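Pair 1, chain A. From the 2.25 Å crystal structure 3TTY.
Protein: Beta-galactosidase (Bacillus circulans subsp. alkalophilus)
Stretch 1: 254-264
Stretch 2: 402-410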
# COMPACT_ATOMS: atom_id res chain seq x y z
N MET A 254 13.90 21.68 8.42
CA MET A 254 13.92 20.22 8.57
C MET A 254 14.96 19.54 7.70
O MET A 254 14.74 18.43 7.22
CB MET A 254 12.52 19.65 8.35
CG MET A 254 11.52 20.12 9.40
SD MET A 254 9.80 19.67 9.11
CE MET A 254 9.37 20.84 7.82
N GLY A 255 16.10 20.20 7.50
CA GLY A 255 17.21 19.60 6.79
C GLY A 255 16.88 19.30 5.34
O GLY A 255 16.52 20.21 4.58
N PHE A 256 16.98 18.03 4.97
CA PHE A 256 16.72 17.59 3.60
C PHE A 256 15.24 17.37 3.30
O PHE A 256 14.89 16.60 2.42
CB PHE A 256 17.53 16.34 3.29
CG PHE A 256 18.93 16.63 2.83
CD1 PHE A 256 19.20 16.83 1.48
CD2 PHE A 256 19.97 16.72 3.74
CE1 PHE A 256 20.48 17.10 1.04
CE2 PHE A 256 21.26 17.00 3.31
CZ PHE A 256 21.51 17.19 1.96
N TYR A 257 14.38 18.05 4.06
CA TYR A 257 12.95 18.05 3.81
C TYR A 257 12.71 18.40 2.34
O TYR A 257 13.20 19.42 1.85
CB TYR A 257 12.28 19.07 4.75
CG TYR A 257 10.79 19.26 4.61
CD1 TYR A 257 9.91 18.19 4.72
CD2 TYR A 257 10.25 20.53 4.41
CE1 TYR A 257 8.53 18.38 4.62
CE2 TYR A 257 8.88 20.73 4.30
CZ TYR A 257 8.02 19.65 4.41
OH TYR A 257 6.66 19.86 4.31
N PRO A 258 11.94 17.56 1.64
CA PRO A 258 11.81 17.73 0.18
C PRO A 258 10.89 18.86 -0.30
O PRO A 258 11.05 19.29 -1.44
CB PRO A 258 11.29 16.36 -0.30
CG PRO A 258 10.70 15.69 0.91
CD PRO A 258 11.38 16.28 2.12
N GLU A 259 9.97 19.34 0.53
CA GLU A 259 8.88 20.17 0.02
C GLU A 259 9.11 21.69 -0.07
O GLU A 259 8.34 22.40 -0.70
CB GLU A 259 7.59 19.88 0.81
CG GLU A 259 7.08 18.46 0.60
CD GLU A 259 5.76 18.21 1.28
OE1 GLU A 259 5.55 18.76 2.39
OE2 GLU A 259 4.93 17.48 0.71
N LEU A 260 10.18 22.18 0.54
CA LEU A 260 10.47 23.61 0.54
C LEU A 260 11.87 23.90 0.02
O LEU A 260 12.82 23.16 0.32
CB LEU A 260 10.31 24.16 1.96
CG LEU A 260 8.98 24.80 2.37
CD1 LEU A 260 7.82 24.46 1.45
CD2 LEU A 260 8.65 24.50 3.83
N ASP A 261 12.02 24.97 -0.74
CA ASP A 261 13.33 25.38 -1.25
C ASP A 261 14.05 26.21 -0.19
O ASP A 261 13.95 27.43 -0.17
CB ASP A 261 13.16 26.21 -2.53
CG ASP A 261 14.48 26.57 -3.17
OD1 ASP A 261 15.55 26.33 -2.56
OD2 ASP A 261 14.44 27.11 -4.30
N TYR A 262 14.79 25.54 0.69
CA TYR A 262 15.36 26.23 1.85
C TYR A 262 16.40 27.29 1.49
O TYR A 262 16.57 28.26 2.23
CB TYR A 262 15.94 25.22 2.85
CG TYR A 262 14.89 24.59 3.74
CD1 TYR A 262 13.75 25.28 4.10
CD2 TYR A 262 15.05 23.29 4.24
CE1 TYR A 262 12.78 24.71 4.93
CE2 TYR A 262 14.10 22.73 5.07
CZ TYR A 262 12.97 23.44 5.41
OH TYR A 262 12.02 22.88 6.24
N PHE A 263 17.09 27.12 0.36
CA PHE A 263 18.04 28.12 -0.09
C PHE A 263 17.37 29.46 -0.25
O PHE A 263 17.90 30.49 0.17
CB PHE A 263 18.75 27.69 -1.38
CG PHE A 263 19.89 26.75 -1.14
CD1 PHE A 263 21.00 27.16 -0.43
CD2 PHE A 263 19.83 25.44 -1.57
CE1 PHE A 263 22.04 26.29 -0.18
CE2 PHE A 263 20.86 24.56 -1.32
CZ PHE A 263 21.96 24.99 -0.63
N LYS A 264 16.18 29.44 -0.83
CA LYS A 264 15.38 30.64 -0.99
C LYS A 264 14.82 31.10 0.36
O LYS A 264 14.73 32.30 0.64
CB LYS A 264 14.27 30.36 -2.01
CG LYS A 264 13.27 31.46 -2.17
CD LYS A 264 12.47 31.26 -3.46
CE LYS A 264 11.35 32.29 -3.60
NZ LYS A 264 10.71 32.19 -4.96
N MET A 402 27.18 20.22 -4.45
CA MET A 402 26.00 21.00 -4.76
C MET A 402 24.74 20.17 -4.56
O MET A 402 24.72 18.97 -4.82
CB MET A 402 26.04 21.46 -6.22
CG MET A 402 27.01 22.58 -6.51
SD MET A 402 27.10 22.93 -8.27
CE MET A 402 27.97 24.49 -8.26
N TYR A 403 23.70 20.85 -4.09
CA TYR A 403 22.40 20.26 -3.88
C TYR A 403 21.41 21.37 -4.23
O TYR A 403 21.65 22.54 -3.95
CB TYR A 403 22.23 19.83 -2.41
CG TYR A 403 20.80 19.53 -2.05
CD1 TYR A 403 20.18 18.36 -2.49
CD2 TYR A 403 20.04 20.43 -1.31
CE1 TYR A 403 18.87 18.09 -2.19
CE2 TYR A 403 18.72 20.16 -1.00
CZ TYR A 403 18.14 18.99 -1.45
OH TYR A 403 16.83 18.72 -1.15
N ASP A 404 20.29 21.01 -4.85
CA ASP A 404 19.31 22.02 -5.24
C ASP A 404 17.91 21.46 -5.16
O ASP A 404 17.65 20.37 -5.68
CB ASP A 404 19.57 22.48 -6.68
CG ASP A 404 18.64 23.61 -7.10
OD1 ASP A 404 17.67 23.34 -7.83
OD2 ASP A 404 18.86 24.76 -6.68
N TRP A 405 16.99 22.21 -4.56
CA TRP A 405 15.62 21.71 -4.37
C TRP A 405 14.81 21.62 -5.66
O TRP A 405 13.96 20.73 -5.80
CB TRP A 405 14.84 22.53 -3.32
CG TRP A 405 14.95 21.99 -1.92
CD1 TRP A 405 14.09 21.12 -1.31
CD2 TRP A 405 15.96 22.31 -0.96
NE1 TRP A 405 14.52 20.87 -0.02
CE2 TRP A 405 15.66 21.59 0.22
CE3 TRP A 405 17.09 23.14 -0.97
CZ2 TRP A 405 16.45 21.67 1.37
CZ3 TRP A 405 17.88 23.22 0.18
CH2 TRP A 405 17.55 22.48 1.33
N GLU A 406 15.05 22.55 -6.59
CA GLU A 406 14.27 22.60 -7.83
C GLU A 406 14.71 21.47 -8.73
O GLU A 406 13.89 20.79 -9.36
CB GLU A 406 14.42 23.96 -8.53
CG GLU A 406 13.77 25.11 -7.77
CD GLU A 406 13.81 26.45 -8.51
OE1 GLU A 406 14.80 26.72 -9.22
OE2 GLU A 406 12.84 27.23 -8.39
N ASN A 407 16.02 21.24 -8.77
CA ASN A 407 16.54 20.06 -9.43
C ASN A 407 15.92 18.78 -8.84
O ASN A 407 15.52 17.88 -9.57
CB ASN A 407 18.06 20.02 -9.27
CG ASN A 407 18.69 18.82 -9.95
OD1 ASN A 407 18.36 18.51 -11.09
ND2 ASN A 407 19.61 18.15 -9.25
N ARG A 408 15.84 18.73 -7.51
CA ARG A 408 15.24 17.59 -6.82
C ARG A 408 13.78 17.36 -7.24
O ARG A 408 13.40 16.24 -7.59
CB ARG A 408 15.32 17.77 -5.31
CG ARG A 408 14.64 16.65 -4.53
CD ARG A 408 14.99 16.68 -3.04
NE ARG A 408 14.43 15.55 -2.31
CZ ARG A 408 14.58 15.35 -1.00
NH1 ARG A 408 15.29 16.21 -0.28
NH2 ARG A 408 14.03 14.30 -0.41
N TRP A 409 12.97 18.41 -7.19
CA TRP A 409 11.57 18.32 -7.59
C TRP A 409 11.41 17.80 -9.02
O TRP A 409 10.60 16.89 -9.27
CB TRP A 409 10.90 19.68 -7.48
CG TRP A 409 10.77 20.19 -6.08
CD1 TRP A 409 10.77 19.45 -4.93
CD2 TRP A 409 10.63 21.56 -5.67
NE1 TRP A 409 10.62 20.27 -3.84
CE2 TRP A 409 10.54 21.57 -4.27
CE3 TRP A 409 10.57 22.77 -6.37
CZ2 TRP A 409 10.37 22.75 -3.54
CZ3 TRP A 409 10.42 23.93 -5.65
CH2 TRP A 409 10.32 23.92 -4.25
N ALA A 410 12.15 18.37 -9.96
CA ALA A 410 12.08 17.91 -11.34
C ALA A 410 12.48 16.43 -11.48
O ALA A 410 11.78 15.65 -12.14
CB ALA A 410 12.92 18.79 -12.25
O HOH W 1 17.57 24.90 -4.08
O HOH W 2 12.09 27.61 -5.84

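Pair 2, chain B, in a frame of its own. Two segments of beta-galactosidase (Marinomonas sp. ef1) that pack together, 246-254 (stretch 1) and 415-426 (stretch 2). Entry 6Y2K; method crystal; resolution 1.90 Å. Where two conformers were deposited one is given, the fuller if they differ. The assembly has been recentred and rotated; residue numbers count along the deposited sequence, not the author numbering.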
# COMPACT_ATOMS: atom_id res chain seq x y z
N PHE B 246 -13.59 -17.07 -27.80
CA PHE B 246 -14.25 -16.88 -26.49
C PHE B 246 -15.76 -16.95 -26.65
O PHE B 246 -16.50 -16.08 -26.19
CB PHE B 246 -13.77 -15.55 -25.85
CG PHE B 246 -12.28 -15.43 -25.83
CD1 PHE B 246 -11.54 -16.03 -24.81
CD2 PHE B 246 -11.60 -14.79 -26.86
CE1 PHE B 246 -10.15 -15.95 -24.81
CE2 PHE B 246 -10.22 -14.73 -26.87
CZ PHE B 246 -9.49 -15.30 -25.83
N PHE B 247 -16.20 -18.00 -27.34
CA PHE B 247 -17.61 -18.18 -27.69
C PHE B 247 -17.98 -19.66 -27.67
O PHE B 247 -17.43 -20.46 -28.44
CB PHE B 247 -17.96 -17.56 -29.05
CG PHE B 247 -19.43 -17.46 -29.27
CD1 PHE B 247 -20.14 -16.39 -28.75
CD2 PHE B 247 -20.12 -18.49 -29.91
CE1 PHE B 247 -21.52 -16.32 -28.90
CE2 PHE B 247 -21.49 -18.43 -30.07
CZ PHE B 247 -22.19 -17.35 -29.56
N THR B 248 -18.94 -20.02 -26.82
CA THR B 248 -19.23 -21.42 -26.54
C THR B 248 -20.70 -21.83 -26.63
O THR B 248 -21.04 -22.95 -26.26
CB THR B 248 -18.71 -21.76 -25.14
OG1 THR B 248 -19.29 -20.85 -24.20
CG2 THR B 248 -17.22 -21.64 -25.08
N ALA B 249 -21.56 -20.96 -27.17
CA ALA B 249 -23.01 -21.16 -27.08
C ALA B 249 -23.60 -22.23 -28.00
O ALA B 249 -24.73 -22.65 -27.77
CB ALA B 249 -23.74 -19.84 -27.29
N PHE B 250 -22.87 -22.65 -29.04
CA PHE B 250 -23.25 -23.84 -29.82
C PHE B 250 -22.08 -24.82 -29.92
O PHE B 250 -20.92 -24.48 -29.67
CB PHE B 250 -23.79 -23.47 -31.21
CG PHE B 250 -22.76 -22.92 -32.16
CD1 PHE B 250 -22.51 -21.56 -32.21
CD2 PHE B 250 -22.08 -23.76 -33.03
CE1 PHE B 250 -21.57 -21.05 -33.09
CE2 PHE B 250 -21.14 -23.24 -33.92
CZ PHE B 250 -20.89 -21.89 -33.95
N ASP B 251 -22.40 -26.06 -30.28
CA ASP B 251 -21.41 -27.12 -30.43
C ASP B 251 -20.68 -26.97 -31.77
O ASP B 251 -21.23 -27.33 -32.82
CB ASP B 251 -22.10 -28.48 -30.31
CG ASP B 251 -21.13 -29.66 -30.31
OD1 ASP B 251 -19.95 -29.49 -30.69
OD2 ASP B 251 -21.58 -30.76 -29.92
N HIS B 252 -19.45 -26.45 -31.71
CA HIS B 252 -18.66 -26.17 -32.91
C HIS B 252 -18.11 -27.45 -33.55
O HIS B 252 -17.85 -27.47 -34.75
CB HIS B 252 -17.50 -25.22 -32.61
CG HIS B 252 -17.91 -23.84 -32.19
ND1 HIS B 252 -18.80 -23.61 -31.16
CD2 HIS B 252 -17.54 -22.63 -32.65
CE1 HIS B 252 -18.96 -22.30 -31.01
NE2 HIS B 252 -18.20 -21.68 -31.90
N HIS B 253 -17.91 -28.51 -32.76
CA HIS B 253 -17.53 -29.81 -33.32
C HIS B 253 -18.65 -30.38 -34.19
O HIS B 253 -18.39 -30.93 -35.27
CB HIS B 253 -17.17 -30.82 -32.22
CG HIS B 253 -15.98 -30.43 -31.40
ND1 HIS B 253 -16.09 -30.01 -30.09
CD2 HIS B 253 -14.67 -30.36 -31.71
CE1 HIS B 253 -14.89 -29.73 -29.62
NE2 HIS B 253 -14.01 -29.93 -30.59
N LYS B 254 -19.89 -30.23 -33.73
CA LYS B 254 -21.05 -30.81 -34.42
C LYS B 254 -21.34 -30.06 -35.72
O LYS B 254 -21.56 -30.68 -36.76
CB LYS B 254 -22.28 -30.86 -33.51
CG LYS B 254 -23.40 -31.75 -34.02
CD LYS B 254 -24.52 -31.88 -33.01
CE LYS B 254 -25.61 -32.82 -33.53
NZ LYS B 254 -26.76 -32.95 -32.59
N MET B 415 -8.93 -32.31 -23.84
CA MET B 415 -10.30 -32.59 -24.29
C MET B 415 -11.26 -31.47 -23.90
O MET B 415 -11.50 -31.24 -22.70
CB MET B 415 -10.79 -33.92 -23.70
CG MET B 415 -12.18 -34.36 -24.17
SD MET B 415 -12.59 -36.03 -23.62
CE MET B 415 -11.57 -36.97 -24.76
N PHE B 416 -11.81 -30.80 -24.92
CA PHE B 416 -12.80 -29.73 -24.74
C PHE B 416 -14.17 -30.22 -25.23
O PHE B 416 -14.29 -30.67 -26.37
CB PHE B 416 -12.39 -28.49 -25.54
CG PHE B 416 -13.24 -27.29 -25.26
CD1 PHE B 416 -14.41 -27.06 -25.98
CD2 PHE B 416 -12.89 -26.39 -24.26
CE1 PHE B 416 -15.20 -25.96 -25.72
CE2 PHE B 416 -13.68 -25.28 -23.99
CZ PHE B 416 -14.84 -25.07 -24.72
N ASP B 417 -15.18 -30.10 -24.37
CA ASP B 417 -16.52 -30.60 -24.63
C ASP B 417 -17.52 -29.45 -24.43
O ASP B 417 -17.70 -28.98 -23.32
CB ASP B 417 -16.82 -31.76 -23.68
CG ASP B 417 -18.04 -32.57 -24.08
OD1 ASP B 417 -17.89 -33.53 -24.87
OD2 ASP B 417 -19.14 -32.25 -23.59
N TYR B 418 -18.17 -29.01 -25.52
CA TYR B 418 -19.19 -27.95 -25.42
C TYR B 418 -20.34 -28.32 -24.46
O TYR B 418 -20.82 -27.47 -23.72
CB TYR B 418 -19.72 -27.55 -26.80
CG TYR B 418 -18.70 -26.79 -27.60
CD1 TYR B 418 -18.57 -25.40 -27.47
CD2 TYR B 418 -17.85 -27.44 -28.48
CE1 TYR B 418 -17.62 -24.70 -28.19
CE2 TYR B 418 -16.89 -26.74 -29.21
CZ TYR B 418 -16.79 -25.37 -29.06
OH TYR B 418 -15.84 -24.68 -29.78
N ASP B 419 -20.73 -29.59 -24.45
CA ASP B 419 -21.79 -30.02 -23.55
C ASP B 419 -21.38 -29.85 -22.08
O ASP B 419 -22.20 -29.41 -21.27
CB ASP B 419 -22.22 -31.46 -23.83
CG ASP B 419 -23.59 -31.77 -23.30
OD1 ASP B 419 -24.57 -31.32 -23.94
OD2 ASP B 419 -23.69 -32.44 -22.25
N ALA B 420 -20.13 -30.19 -21.75
CA ALA B 420 -19.58 -29.95 -20.41
C ALA B 420 -19.55 -28.45 -20.08
O ALA B 420 -19.93 -28.05 -18.98
CB ALA B 420 -18.17 -30.54 -20.29
N CYS B 421 -19.13 -27.64 -21.05
CA CYS B 421 -19.14 -26.18 -20.90
C CYS B 421 -20.52 -25.65 -20.49
O CYS B 421 -20.64 -24.87 -19.54
CB CYS B 421 -18.68 -25.50 -22.19
SG CYS B 421 -18.34 -23.75 -21.99
N TRP B 422 -21.56 -26.10 -21.19
CA TRP B 422 -22.95 -25.70 -20.89
C TRP B 422 -23.37 -26.14 -19.49
O TRP B 422 -23.90 -25.34 -18.72
CB TRP B 422 -23.93 -26.26 -21.93
CG TRP B 422 -23.59 -25.92 -23.36
CD1 TRP B 422 -22.92 -24.82 -23.80
CD2 TRP B 422 -23.93 -26.67 -24.53
NE1 TRP B 422 -22.80 -24.85 -25.17
CE2 TRP B 422 -23.42 -25.97 -25.64
CE3 TRP B 422 -24.62 -27.87 -24.75
CZ2 TRP B 422 -23.59 -26.43 -26.96
CZ3 TRP B 422 -24.78 -28.33 -26.05
CH2 TRP B 422 -24.26 -27.60 -27.14
N SER B 423 -23.11 -27.41 -19.17
CA SER B 423 -23.42 -27.95 -17.85
C SER B 423 -22.78 -27.12 -16.73
O SER B 423 -23.47 -26.64 -15.82
CB SER B 423 -22.96 -29.41 -17.75
OG SER B 423 -23.07 -29.88 -16.41
N LEU B 424 -21.47 -26.91 -16.83
CA LEU B 424 -20.72 -26.17 -15.81
C LEU B 424 -21.06 -24.67 -15.74
O LEU B 424 -20.99 -24.07 -14.67
CB LEU B 424 -19.22 -26.39 -16.02
CG LEU B 424 -18.78 -27.87 -15.86
CD1 LEU B 424 -17.48 -28.14 -16.59
CD2 LEU B 424 -18.63 -28.24 -14.41
N ASP B 425 -21.41 -24.06 -16.87
CA ASP B 425 -21.88 -22.66 -16.87
C ASP B 425 -23.27 -22.51 -16.25
O ASP B 425 -23.60 -21.46 -15.70
CB ASP B 425 -21.93 -22.09 -18.30
CG ASP B 425 -20.56 -21.75 -18.87
OD1 ASP B 425 -19.53 -21.76 -18.13
OD2 ASP B 425 -20.53 -21.46 -20.09
N ILE B 426 -24.09 -23.55 -16.37
CA ILE B 426 -25.47 -23.52 -15.86
C ILE B 426 -25.47 -23.48 -14.32
O ILE B 426 -26.22 -22.71 -13.72
CB ILE B 426 -26.33 -24.67 -16.47
CG1 ILE B 426 -26.80 -24.25 -17.88
CG2 ILE B 426 -27.54 -25.01 -15.61
CD1 ILE B 426 -27.30 -25.40 -18.75
O HOH W 3 -15.58 -22.05 -29.45
O HOH W 4 -18.37 -20.56 -21.56
O HOH W 5 -17.80 -30.72 -27.93

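In both pairs a loop that runs into the first turn of a helix packs against the N-terminal turns of a second helix, and fourteen central residues superpose with an RMSD of 0.6 Å. The closest backbone approach falls at matching positions: the CA atoms of Asp261(A) and Trp405(A) lie 5.3 Å apart, those of Asp251(B) and Tyr418(B) 5.5 Å.

Both helix starts are marked by aspartate at the N-cap, a residue whose short carboxylate can accept from the free amides of a first turn. Asp404(A) OD1 accepts from Asn407(A) N at 2.8 Å, and its match Asp417(B) uses OD2 to accept from Ala420(B) N at 2.9 Å. On the loop side, Asp251(B) OD1 accepts from Lys254(B) N at 3.1 Å, whereas the carboxylate of Asp261(A) binds water 1 through OD1, 2.9 Å away, and that water also accepts from Trp405(A) N at 2.8 Å.

The most faithfully kept contact is a tryptophan one turn into the second helix. Its indole combines a broad apolar surface with one N-H donor, so it can fill space while satisfying a loop carbonyl: Trp409(A) NE1 donates to Pro258(A) O at 2.6 Å, and Trp422(B) NE1 to Thr248(B) O at 2.8 Å.

The central aromatic differs. Trp405(A) points toward the loop, and its NE1 donates to Tyr257(A) O at 2.7 Å, nearly in line. Asp261(A) CA and Tyr262(A) CB lie over its face, while the ring edge of Tyr262(A) is directed toward that face. Tyr418(B) occupies the same place with a smaller ring. Its OH reaches the equivalent carbonyl through water 3, which lies 2.7 Å from Tyr418(B) OH and donates to Phe247(B) O at 2.6 Å. Here the matching His252(B) lies nearly parallel to the tyrosine but slid aside, so the rings barely overlap.

Beside this aromatic, Phe263(A) CD2 makes an apolar contact with Trp405(A) CZ3 at 3.4 Å. His253(B) keeps a flat ring there but adds polarity: its ND1 lies 2.8 Å from water 5, which accepts from Tyr418(B) N at 3.0 Å.

One turn along, Arg408(A) is long enough to reach the loop backbone, its NH1 donating to Phe256(A) O at 2.8 Å; its guanidinium face also covers Pro258(A) CB, 3.4 Å from NH2. Compact Cys421(B) instead packs SG against Thr248(B) CB at 3.7 Å. The two stretches bury 667 Å² between them in pair 1 and 472 Å² in pair 2; part of the larger figure comes from Phe256(A), which has no matched position in pair 2.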